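PDB 5K87: 2-methyl-aconitate isomerase, which catalyses the cis-trans isomerization of 2-methyl-aconitate through base-catalysed proton abstraction and rotation about the C2-C3 bond, a step in propionate breakdown. Local coordinates for residues 283-293 against 303-314; 320-331 against 353-364. The protein carries 1 engineered substitution. All coordinates share one frame; numbering follows the deposited sequence. Where two conformers were deposited one is given.

Contact 1. Residues 283-293 against 303-314; sequences KIAFVAPPKSY and AEDVDLLVRALS
Phe286 and Arg311 form an antiparallel hydrogen-bonded pair whose backbone N-H and C=O groups are paired with each other, while the polar end of Arg311 finds its partners further out. Phe286 N reaches Arg311 O at 2.8 Å, and Arg311 N answers to Phe286 O at 3.0 Å; Ala288 and Leu309 also exchange two bonds, that from Ala288 N the more bent. Toward Ser314, Leu313 N gives a straight bond to Ile284 O (179°), and a water takes the place of the return bond, donating to Leu313 O and accepting from Ile284 N. Here Lys283 NZ donates to Ser314 OG at 2.9 Å, linking two substrate-binding residues, and is also hydrogen-bonded to His280.

With CG between its backbone N and carbonyl carbon (chi1 58°), Phe286 lays its ring over the partner strand, and Arg311 CB sits above one face, 3.7 Å from the ring centroid. An alanine at Phe286 is likely to uncover this stem and leave the Tyr236 ring without its mate. The Arg311 guanidinium presents its edge to a face of Tyr293, a cation-pi contact with Arg311 CZ 4.4 Å from the centroid of the Tyr293 ring. Its NE bonds Glu240 O, while Tyr293 OH bonds His357 O; Lys291 O is buried without a partner.

Strand 225-230 runs parallel to 283-288, strand 352-357 parallel to 308-314, and Phe255 of helix 249-266 packs on Ile284 and Leu313.

Contact 2. Residues 320-331 against 353-364; sequences HAMMGTAAVAIG and VRFGHPSGTLRV
Ile330 CD1 sits over one face of the Phe355 ring, 3.8 Å from its centroid and only 14° off the normal, while Ala327 and Met322 come to the rim. Ala327 CB meets the ring edge near CZ, and Met322, with CG anti to its backbone N (chi1 -173°) and the chain then bent back on itself, brings CG to 3.7 Å from Phe355 CE1. Ala327 CB also lies 4.1 Å from Leu362 CD2, and thus sits where two side chains of adjacent strands converge. At the far end the bump belongs to Val364, whose CG1 comes to 3.6 Å from Gly331 CA; a CB on Gly331 would run into Val364 CG2, so a glycine is what lets Val364 come this close to the helix.

The strands 353-357 and 360-364 form a beta hairpin closed by a type I turn from His357 to Gly360, and they cover one flank of helix 324-334. Strands 225-230, 308-314 and 374-391 also touch this helix, consistent with the sheet-wrapped central helix of the diaminopimelate epimerase fold. The helix begins close to the ligand, with Gly324 N bonded to a malonate.

Toward the turn, shape gives way to polar fitting. Gly360 O lies over the centre of one His357 face, and Met322 N stands more distantly over the rim of the opposite one, while Ala321 CB touches His357 CE1 at 3.8 Å. His357 ND1 accepts from Ser359 N at 3.1 Å. Ser359 OG donates to His320 O at 2.7 Å, approaching from above the carbonyl plane (37° out of it), and a water joins the same hydroxyl to His320 ND1. Tyr59 of the second subunit packs against Ser359.

How the contacts relate
Followed from the N terminus, the chain first runs out along strand 283-288, turns through the short strands 293-294 and 300-301, and returns along 308-314, so contact 1 closes a loop of nine intervening residues. It then passes through 317-318 into residues 320-331 and, after 21 more residues that include helix 340-344, comes back as the hairpin of contact 2. The two closures stand in series and neither encloses nor crosses the other. Strands 308-314 and 352-357 are neighbours: Asp307 N probably bonds Arg354 O, and Ile330 packs on Val310. The 283-288/308-314 pair is thereby joined to the hairpin, with helix 324-334 packed on them.

Contact 1. Residues 283-293 against 303-314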
loop_
_atom_site.group_PDB
_atom_site.type_symbol
_atom_site.label_atom_id
_atom_site.label_comp_id
_atom_site.label_asym_id
_atom_site.label_seq_id
_atom_site.Cartn_x
_atom_site.Cartn_y
_atom_site.Cartn_z
ATOM N N LYS A 283 19.505 -5.869 -10.853
ATOM C CA LYS A 283 19.274 -5.854 -9.417
ATOM C C LYS A 283 20.605 -5.978 -8.682
ATOM O O LYS A 283 21.597 -6.471 -9.244
ATOM C CB LYS A 283 18.367 -7.027 -9.033
ATOM C CG LYS A 283 17.020 -7.021 -9.754
ATOM C CD LYS A 283 16.180 -5.791 -9.421
ATOM C CE LYS A 283 14.785 -5.876 -10.032
ATOM N NZ LYS A 283 14.021 -4.602 -9.821
ATOM N N ILE A 284 20.629 -5.537 -7.429
ATOM C CA ILE A 284 21.777 -5.751 -6.558
ATOM C C ILE A 284 21.335 -6.473 -5.286
ATOM O O ILE A 284 20.258 -6.202 -4.740
ATOM C CB ILE A 284 22.516 -4.423 -6.244
ATOM C CG1 ILE A 284 23.796 -4.674 -5.441
ATOM C CG2 ILE A 284 21.590 -3.401 -5.583
ATOM C CD1 ILE A 284 24.749 -3.490 -5.465
ATOM N N ALA A 285 22.160 -7.412 -4.839
ATOM C CA ALA A 285 21.855 -8.255 -3.691
ATOM C C ALA A 285 23.121 -8.564 -2.917
ATOM O O ALA A 285 24.233 -8.500 -3.453
ATOM C CB ALA A 285 21.195 -9.543 -4.146
ATOM N N PHE A 286 22.959 -8.900 -1.650
ATOM C CA PHE A 286 24.097 -9.312 -0.844
ATOM C C PHE A 286 23.845 -10.653 -0.170
ATOM O O PHE A 286 22.702 -10.990 0.160
ATOM C CB PHE A 286 24.588 -8.213 0.117
ATOM C CG PHE A 286 23.558 -7.691 1.088
ATOM C CD1 PHE A 286 22.681 -6.679 0.716
ATOM C CD2 PHE A 286 23.521 -8.147 2.397
ATOM C CE1 PHE A 286 21.764 -6.167 1.620
ATOM C CE2 PHE A 286 22.607 -7.632 3.302
ATOM C CZ PHE A 286 21.729 -6.642 2.910
ATOM N N VAL A 287 24.921 -11.423 -0.003
ATOM C CA VAL A 287 24.815 -12.817 0.412
ATOM C C VAL A 287 25.700 -13.104 1.620
ATOM O O VAL A 287 26.683 -12.400 1.864
ATOM C CB VAL A 287 25.212 -13.788 -0.739
ATOM C CG1 VAL A 287 24.398 -13.491 -1.984
ATOM C CG2 VAL A 287 26.713 -13.713 -1.052
ATOM N N ALA A 288 25.354 -14.146 2.364
ATOM C CA ALA A 288 26.154 -14.569 3.503
ATOM C C ALA A 288 25.867 -16.027 3.817
ATOM O O ALA A 288 24.826 -16.556 3.425
ATOM C CB ALA A 288 25.846 -13.708 4.712
ATOM N N PRO A 289 26.799 -16.693 4.529
ATOM C CA PRO A 289 26.501 -18.053 4.993
ATOM C C PRO A 289 25.335 -18.056 5.984
ATOM O O PRO A 289 24.975 -16.999 6.504
ATOM C CB PRO A 289 27.804 -18.466 5.701
ATOM C CG PRO A 289 28.863 -17.596 5.100
ATOM C CD PRO A 289 28.186 -16.288 4.843
ATOM N N PRO A 290 24.751 -19.231 6.248
ATOM C CA PRO A 290 23.628 -19.334 7.181
ATOM C C PRO A 290 23.921 -18.700 8.529
ATOM O O PRO A 290 25.030 -18.827 9.073
ATOM C CB PRO A 290 23.463 -20.845 7.356
ATOM C CG PRO A 290 23.939 -21.403 6.070
ATOM C CD PRO A 290 25.085 -20.534 5.651
ATOM N N LYS A 291 22.915 -18.019 9.061
ATOM C CA LYS A 291 22.986 -17.430 10.384
ATOM C C LYS A 291 21.547 -17.276 10.842
ATOM O O LYS A 291 20.662 -16.949 10.043
ATOM C CB LYS A 291 23.711 -16.080 10.341
ATOM C CG LYS A 291 24.006 -15.481 11.706
ATOM C CD LYS A 291 24.811 -14.192 11.592
ATOM C CE LYS A 291 25.258 -13.712 12.967
ATOM N NZ LYS A 291 25.997 -12.417 12.909
ATOM N N SER A 292 21.307 -17.526 12.124
ATOM C CA SER A 292 19.966 -17.439 12.681
ATOM C C SER A 292 19.500 -15.990 12.768
ATOM O O SER A 292 20.299 -15.089 13.018
ATOM C CB SER A 292 19.933 -18.078 14.072
ATOM O OG SER A 292 18.631 -18.042 14.628
ATOM N N TYR A 293 18.207 -15.766 12.550
ATOM C CA TYR A 293 17.631 -14.435 12.710
ATOM C C TYR A 293 16.119 -14.497 12.852
ATOM O O TYR A 293 15.482 -15.466 12.445
ATOM C CB TYR A 293 17.986 -13.524 11.527
ATOM C CG TYR A 293 17.411 -13.977 10.202
ATOM C CD1 TYR A 293 18.052 -14.958 9.450
ATOM C CD2 TYR A 293 16.240 -13.414 9.687
ATOM C CE1 TYR A 293 17.546 -15.384 8.240
ATOM C CE2 TYR A 293 15.718 -13.842 8.469
ATOM C CZ TYR A 293 16.381 -14.822 7.751
ATOM O OH TYR A 293 15.897 -15.259 6.541
ATOM N N ALA A 303 19.742 -21.123 11.493
ATOM C CA ALA A 303 20.823 -21.306 10.531
ATOM C C ALA A 303 20.689 -22.648 9.814
ATOM O O ALA A 303 20.929 -22.749 8.612
ATOM C CB ALA A 303 22.173 -21.197 11.220
ATOM N N GLU A 304 20.260 -23.665 10.556
ATOM C CA GLU A 304 20.082 -25.008 10.015
ATOM C C GLU A 304 18.961 -25.091 8.984
ATOM O O GLU A 304 18.888 -26.054 8.216
ATOM C CB GLU A 304 19.803 -26.008 11.146
ATOM C CG GLU A 304 20.964 -26.223 12.113
ATOM C CD GLU A 304 21.202 -25.041 13.042
ATOM O OE1 GLU A 304 20.249 -24.270 13.300
ATOM O OE2 GLU A 304 22.350 -24.883 13.512
ATOM N N ASP A 305 18.085 -24.089 8.971
ATOM C CA ASP A 305 16.947 -24.086 8.054
ATOM C C ASP A 305 17.335 -23.668 6.637
ATOM O O ASP A 305 16.571 -23.889 5.698
ATOM C CB ASP A 305 15.842 -23.143 8.540
ATOM C CG ASP A 305 15.197 -23.593 9.839
ATOM O OD1 ASP A 305 15.315 -24.785 10.199
ATOM O OD2 ASP A 305 14.555 -22.740 10.492
ATOM N N VAL A 306 18.505 -23.053 6.480
ATOM C CA VAL A 306 18.871 -22.455 5.202
ATOM C C VAL A 306 20.274 -22.832 4.763
ATOM O O VAL A 306 21.119 -23.216 5.579
ATOM C CB VAL A 306 18.765 -20.909 5.247
ATOM C CG1 VAL A 306 17.323 -20.479 5.477
ATOM C CG2 VAL A 306 19.694 -20.344 6.313
ATOM N N ASP A 307 20.514 -22.717 3.464
ATOM C CA ASP A 307 21.832 -22.936 2.888
ATOM C C ASP A 307 22.642 -21.645 2.809
ATOM O O ASP A 307 23.870 -21.682 2.732
ATOM C CB ASP A 307 21.701 -23.551 1.495
ATOM C CG ASP A 307 21.049 -24.908 1.527
ATOM O OD1 ASP A 307 21.662 -25.842 2.091
ATOM O OD2 ASP A 307 19.932 -25.053 0.993
ATOM N N LEU A 308 21.957 -20.503 2.802
ATOM C CA LEU A 308 22.615 -19.194 2.755
ATOM C C LEU A 308 21.580 -18.111 3.037
ATOM O O LEU A 308 20.380 -18.387 3.092
ATOM C CB LEU A 308 23.291 -18.940 1.397
ATOM C CG LEU A 308 22.373 -18.609 0.216
ATOM C CD1 LEU A 308 23.182 -17.962 -0.892
ATOM C CD2 LEU A 308 21.654 -19.839 -0.321
ATOM N N LEU A 309 22.057 -16.888 3.227
ATOM C CA LEU A 309 21.204 -15.713 3.369
ATOM C C LEU A 309 21.356 -14.849 2.135
ATOM O O LEU A 309 22.468 -14.657 1.636
ATOM C CB LEU A 309 21.641 -14.897 4.576
ATOM C CG LEU A 309 21.649 -15.666 5.892
ATOM C CD1 LEU A 309 22.020 -14.730 7.022
ATOM C CD2 LEU A 309 20.316 -16.340 6.159
ATOM N N VAL A 310 20.237 -14.323 1.634
ATOM C CA VAL A 310 20.282 -13.347 0.554
ATOM C C VAL A 310 19.294 -12.228 0.822
ATOM O O VAL A 310 18.129 -12.479 1.146
ATOM C CB VAL A 310 19.958 -13.958 -0.830
ATOM C CG1 VAL A 310 20.240 -12.930 -1.925
ATOM C CG2 VAL A 310 20.755 -15.242 -1.086
ATOM N N ARG A 311 19.773 -10.998 0.687
ATOM C CA ARG A 311 18.936 -9.804 0.747
ATOM C C ARG A 311 19.087 -9.109 -0.592
ATOM O O ARG A 311 20.190 -9.045 -1.128
ATOM C CB ARG A 311 19.424 -8.884 1.858
ATOM C CG ARG A 311 18.655 -9.003 3.158
ATOM C CD ARG A 311 18.648 -10.402 3.745
ATOM N NE ARG A 311 18.069 -10.367 5.083
ATOM C CZ ARG A 311 17.668 -11.435 5.766
ATOM N NH1 ARG A 311 17.789 -12.655 5.261
ATOM N NH2 ARG A 311 17.158 -11.274 6.971
ATOM N N ALA A 312 18.004 -8.579 -1.149
ATOM C CA ALA A 312 18.103 -7.888 -2.430
ATOM C C ALA A 312 17.418 -6.540 -2.377
ATOM O O ALA A 312 16.494 -6.333 -1.584
ATOM C CB ALA A 312 17.506 -8.728 -3.539
ATOM N N LEU A 313 17.870 -5.622 -3.221
ATOM C CA LEU A 313 17.187 -4.349 -3.394
ATOM C C LEU A 313 16.379 -4.356 -4.671
ATOM O O LEU A 313 16.742 -5.013 -5.644
ATOM C CB LEU A 313 18.186 -3.183 -3.440
ATOM C CG LEU A 313 18.709 -2.696 -2.093
ATOM C CD1 LEU A 313 19.814 -3.611 -1.581
ATOM C CD2 LEU A 313 19.200 -1.254 -2.204
ATOM N N SER A 314 15.275 -3.626 -4.656
ATOM C CA SER A 314 14.511 -3.405 -5.874
ATOM C C SER A 314 14.059 -1.963 -5.891
ATOM O O SER A 314 13.500 -1.471 -4.913
ATOM C CB SER A 314 13.313 -4.346 -5.954
ATOM O OG SER A 314 12.704 -4.278 -7.236
HETATM O O HOH W 1 18.109 -3.437 -7.471
#

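Contact 2. Residues 320-331 against 353-364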
loop_
_atom_site.group_PDB
_atom_site.type_symbol
_atom_site.label_atom_id
_atom_site.label_comp_id
_atom_site.label_asym_id
_atom_site.label_seq_id
_atom_site.Cartn_x
_atom_site.Cartn_y
_atom_site.Cartn_z
ATOM N N HIS A 320 11.147 -6.618 0.650
ATOM C CA HIS A 320 10.560 -7.170 1.865
ATOM C C HIS A 320 10.699 -8.686 1.961
ATOM O O HIS A 320 10.605 -9.260 3.049
ATOM C CB HIS A 320 9.089 -6.756 1.980
ATOM C CG HIS A 320 8.175 -7.467 1.030
ATOM N ND1 HIS A 320 7.245 -8.390 1.456
ATOM C CD2 HIS A 320 8.040 -7.390 -0.317
ATOM C CE1 HIS A 320 6.572 -8.845 0.413
ATOM N NE2 HIS A 320 7.037 -8.261 -0.675
ATOM N N ALA A 321 10.915 -9.342 0.826
ATOM C CA ALA A 321 11.032 -10.796 0.797
ATOM C C ALA A 321 12.104 -11.131 -0.239
ATOM O O ALA A 321 13.267 -10.800 -0.035
ATOM C CB ALA A 321 9.686 -11.440 0.484
ATOM N N MET A 322 11.735 -11.752 -1.353
ATOM C CA MET A 322 12.663 -11.853 -2.479
ATOM C C MET A 322 11.906 -11.784 -3.800
ATOM O O MET A 322 10.847 -12.413 -3.964
ATOM C CB MET A 322 13.518 -13.130 -2.414
ATOM C CG MET A 322 14.622 -13.190 -3.469
ATOM S SD MET A 322 15.755 -11.780 -3.424
ATOM C CE MET A 322 16.384 -11.934 -1.755
ATOM N N MET A 323 12.429 -11.003 -4.739
ATOM C CA MET A 323 11.873 -10.988 -6.086
ATOM C C MET A 323 11.996 -12.390 -6.688
ATOM O O MET A 323 13.013 -13.074 -6.505
ATOM C CB MET A 323 12.612 -9.975 -6.961
ATOM C CG MET A 323 12.560 -8.545 -6.456
ATOM S SD MET A 323 13.929 -8.119 -5.348
ATOM C CE MET A 323 15.281 -7.936 -6.503
ATOM N N GLY A 324 10.971 -12.834 -7.404
ATOM C CA GLY A 324 11.012 -14.152 -8.012
ATOM C C GLY A 324 12.118 -14.281 -9.043
ATOM O O GLY A 324 12.770 -15.334 -9.158
ATOM N N THR A 325 12.342 -13.214 -9.805
ATOM C CA THR A 325 13.449 -13.208 -10.761
ATOM C C THR A 325 14.802 -13.355 -10.067
ATOM O O THR A 325 15.672 -14.119 -10.522
ATOM C CB THR A 325 13.465 -11.924 -11.574
ATOM O OG1 THR A 325 13.430 -10.820 -10.667
ATOM C CG2 THR A 325 12.264 -11.864 -12.518
ATOM N N ALA A 326 14.982 -12.632 -8.966
ATOM C CA ALA A 326 16.218 -12.725 -8.211
ATOM C C ALA A 326 16.363 -14.109 -7.596
ATOM O O ALA A 326 17.479 -14.608 -7.478
ATOM C CB ALA A 326 16.269 -11.656 -7.146
ATOM N N ALA A 327 15.255 -14.740 -7.216
ATOM C CA ALA A 327 15.303 -16.103 -6.707
ATOM C C ALA A 327 15.847 -17.059 -7.772
ATOM O O ALA A 327 16.613 -17.967 -7.453
ATOM C CB ALA A 327 13.931 -16.554 -6.207
ATOM N N VAL A 328 15.450 -16.860 -9.026
ATOM C CA VAL A 328 16.021 -17.619 -10.129
ATOM C C VAL A 328 17.527 -17.364 -10.250
ATOM O O VAL A 328 18.305 -18.307 -10.432
ATOM C CB VAL A 328 15.322 -17.300 -11.455
ATOM C CG1 VAL A 328 16.083 -17.905 -12.629
ATOM C CG2 VAL A 328 13.873 -17.793 -11.408
ATOM N N ALA A 329 17.947 -16.108 -10.136
ATOM C CA ALA A 329 19.367 -15.786 -10.199
ATOM C C ALA A 329 20.134 -16.453 -9.053
ATOM O O ALA A 329 21.260 -16.930 -9.249
ATOM C CB ALA A 329 19.571 -14.271 -10.180
ATOM N N ILE A 330 19.543 -16.482 -7.861
ATOM C CA ILE A 330 20.150 -17.122 -6.698
ATOM C C ILE A 330 20.315 -18.618 -6.934
ATOM O O ILE A 330 21.399 -19.172 -6.730
ATOM C CB ILE A 330 19.322 -16.886 -5.418
ATOM C CG1 ILE A 330 19.363 -15.413 -5.025
ATOM C CG2 ILE A 330 19.844 -17.750 -4.258
ATOM C CD1 ILE A 330 18.257 -15.008 -4.064
ATOM N N GLY A 331 19.240 -19.280 -7.342
ATOM C CA GLY A 331 19.290 -20.719 -7.554
ATOM C C GLY A 331 20.272 -21.092 -8.651
ATOM O O GLY A 331 21.020 -22.075 -8.532
ATOM N N VAL A 353 18.826 -24.721 -3.450
ATOM C CA VAL A 353 19.149 -24.079 -2.186
ATOM C C VAL A 353 17.896 -23.498 -1.574
ATOM O O VAL A 353 16.976 -23.064 -2.285
ATOM C CB VAL A 353 20.196 -22.938 -2.318
ATOM C CG1 VAL A 353 21.597 -23.501 -2.553
ATOM C CG2 VAL A 353 19.789 -21.920 -3.393
ATOM N N ARG A 354 17.860 -23.491 -0.251
ATOM C CA ARG A 354 16.878 -22.720 0.481
ATOM C C ARG A 354 17.621 -21.539 1.055
ATOM O O ARG A 354 18.595 -21.710 1.796
ATOM C CB ARG A 354 16.248 -23.544 1.606
ATOM C CG ARG A 354 15.127 -22.812 2.323
ATOM C CD ARG A 354 14.426 -23.692 3.353
ATOM N NE ARG A 354 13.565 -24.691 2.729
ATOM C CZ ARG A 354 12.342 -24.438 2.273
ATOM N NH1 ARG A 354 11.834 -23.214 2.369
ATOM N NH2 ARG A 354 11.626 -25.409 1.718
ATOM N N PHE A 355 17.187 -20.334 0.714
ATOM C CA PHE A 355 17.852 -19.155 1.235
ATOM C C PHE A 355 16.940 -18.382 2.178
ATOM O O PHE A 355 15.706 -18.435 2.069
ATOM C CB PHE A 355 18.398 -18.267 0.107
ATOM C CG PHE A 355 17.337 -17.713 -0.811
ATOM C CD1 PHE A 355 16.700 -16.510 -0.520
ATOM C CD2 PHE A 355 16.978 -18.386 -1.966
ATOM C CE1 PHE A 355 15.723 -15.996 -1.372
ATOM C CE2 PHE A 355 16.003 -17.877 -2.817
ATOM C CZ PHE A 355 15.371 -16.679 -2.519
ATOM N N GLY A 356 17.558 -17.671 3.109
ATOM C CA GLY A 356 16.831 -16.823 4.025
ATOM C C GLY A 356 16.813 -15.383 3.556
ATOM O O GLY A 356 17.858 -14.777 3.326
ATOM N N HIS A 357 15.602 -14.845 3.434
ATOM C CA HIS A 357 15.363 -13.453 3.073
ATOM C C HIS A 357 14.641 -12.767 4.253
ATOM O O HIS A 357 14.394 -13.404 5.277
ATOM C CB HIS A 357 14.574 -13.381 1.754
ATOM C CG HIS A 357 13.275 -14.119 1.768
ATOM N ND1 HIS A 357 12.156 -13.665 2.440
ATOM C CD2 HIS A 357 12.909 -15.272 1.157
ATOM C CE1 HIS A 357 11.163 -14.515 2.244
ATOM N NE2 HIS A 357 11.590 -15.497 1.472
ATOM N N PRO A 358 14.331 -11.461 4.156
ATOM C CA PRO A 358 13.775 -10.820 5.356
ATOM C C PRO A 358 12.476 -11.418 5.886
ATOM O O PRO A 358 12.240 -11.333 7.087
ATOM C CB PRO A 358 13.580 -9.371 4.904
ATOM C CG PRO A 358 14.694 -9.168 3.942
ATOM C CD PRO A 358 14.719 -10.455 3.153
ATOM N N SER A 359 11.667 -12.029 5.028
ATOM C CA SER A 359 10.377 -12.564 5.465
ATOM C C SER A 359 10.390 -14.053 5.812
ATOM O O SER A 359 9.346 -14.601 6.168
ATOM C CB SER A 359 9.300 -12.305 4.401
ATOM O OG SER A 359 8.959 -10.931 4.345
ATOM N N GLY A 360 11.548 -14.704 5.710
ATOM C CA GLY A 360 11.621 -16.137 5.941
ATOM C C GLY A 360 12.480 -16.813 4.898
ATOM O O GLY A 360 13.552 -16.313 4.554
ATOM N N THR A 361 12.026 -17.946 4.382
ATOM C CA THR A 361 12.878 -18.718 3.485
ATOM C C THR A 361 12.194 -19.000 2.153
ATOM O O THR A 361 10.975 -18.890 2.034
ATOM C CB THR A 361 13.337 -20.048 4.119
ATOM O OG1 THR A 361 12.245 -20.971 4.134
ATOM C CG2 THR A 361 13.830 -19.830 5.538
ATOM N N LEU A 362 12.997 -19.351 1.154
ATOM C CA LEU A 362 12.495 -19.694 -0.170
ATOM C C LEU A 362 13.428 -20.743 -0.752
ATOM O O LEU A 362 14.647 -20.552 -0.770
ATOM C CB LEU A 362 12.458 -18.443 -1.061
ATOM C CG LEU A 362 11.686 -18.448 -2.384
ATOM C CD1 LEU A 362 11.421 -17.008 -2.811
ATOM C CD2 LEU A 362 12.405 -19.199 -3.491
ATOM N N ARG A 363 12.864 -21.853 -1.211
ATOM C CA ARG A 363 13.635 -22.914 -1.856
ATOM C C ARG A 363 13.526 -22.788 -3.371
ATOM O O ARG A 363 12.424 -22.706 -3.931
ATOM C CB ARG A 363 13.123 -24.291 -1.431
ATOM C CG ARG A 363 13.934 -25.437 -2.005
ATOM C CD ARG A 363 13.313 -26.782 -1.661
ATOM N NE ARG A 363 14.183 -27.903 -2.015
ATOM C CZ ARG A 363 14.219 -28.472 -3.216
ATOM N NH1 ARG A 363 15.041 -29.489 -3.445
ATOM N NH2 ARG A 363 13.436 -28.026 -4.190
ATOM N N VAL A 364 14.670 -22.780 -4.036
ATOM C CA VAL A 364 14.726 -22.723 -5.486
ATOM C C VAL A 364 15.675 -23.812 -5.968
ATOM O O VAL A 364 16.752 -24.008 -5.395
ATOM C CB VAL A 364 15.168 -21.319 -5.987
ATOM C CG1 VAL A 364 16.475 -20.868 -5.314
ATOM C CG2 VAL A 364 15.287 -21.304 -7.496
HETATM O O HOH W 2 6.810 -9.226 3.990
#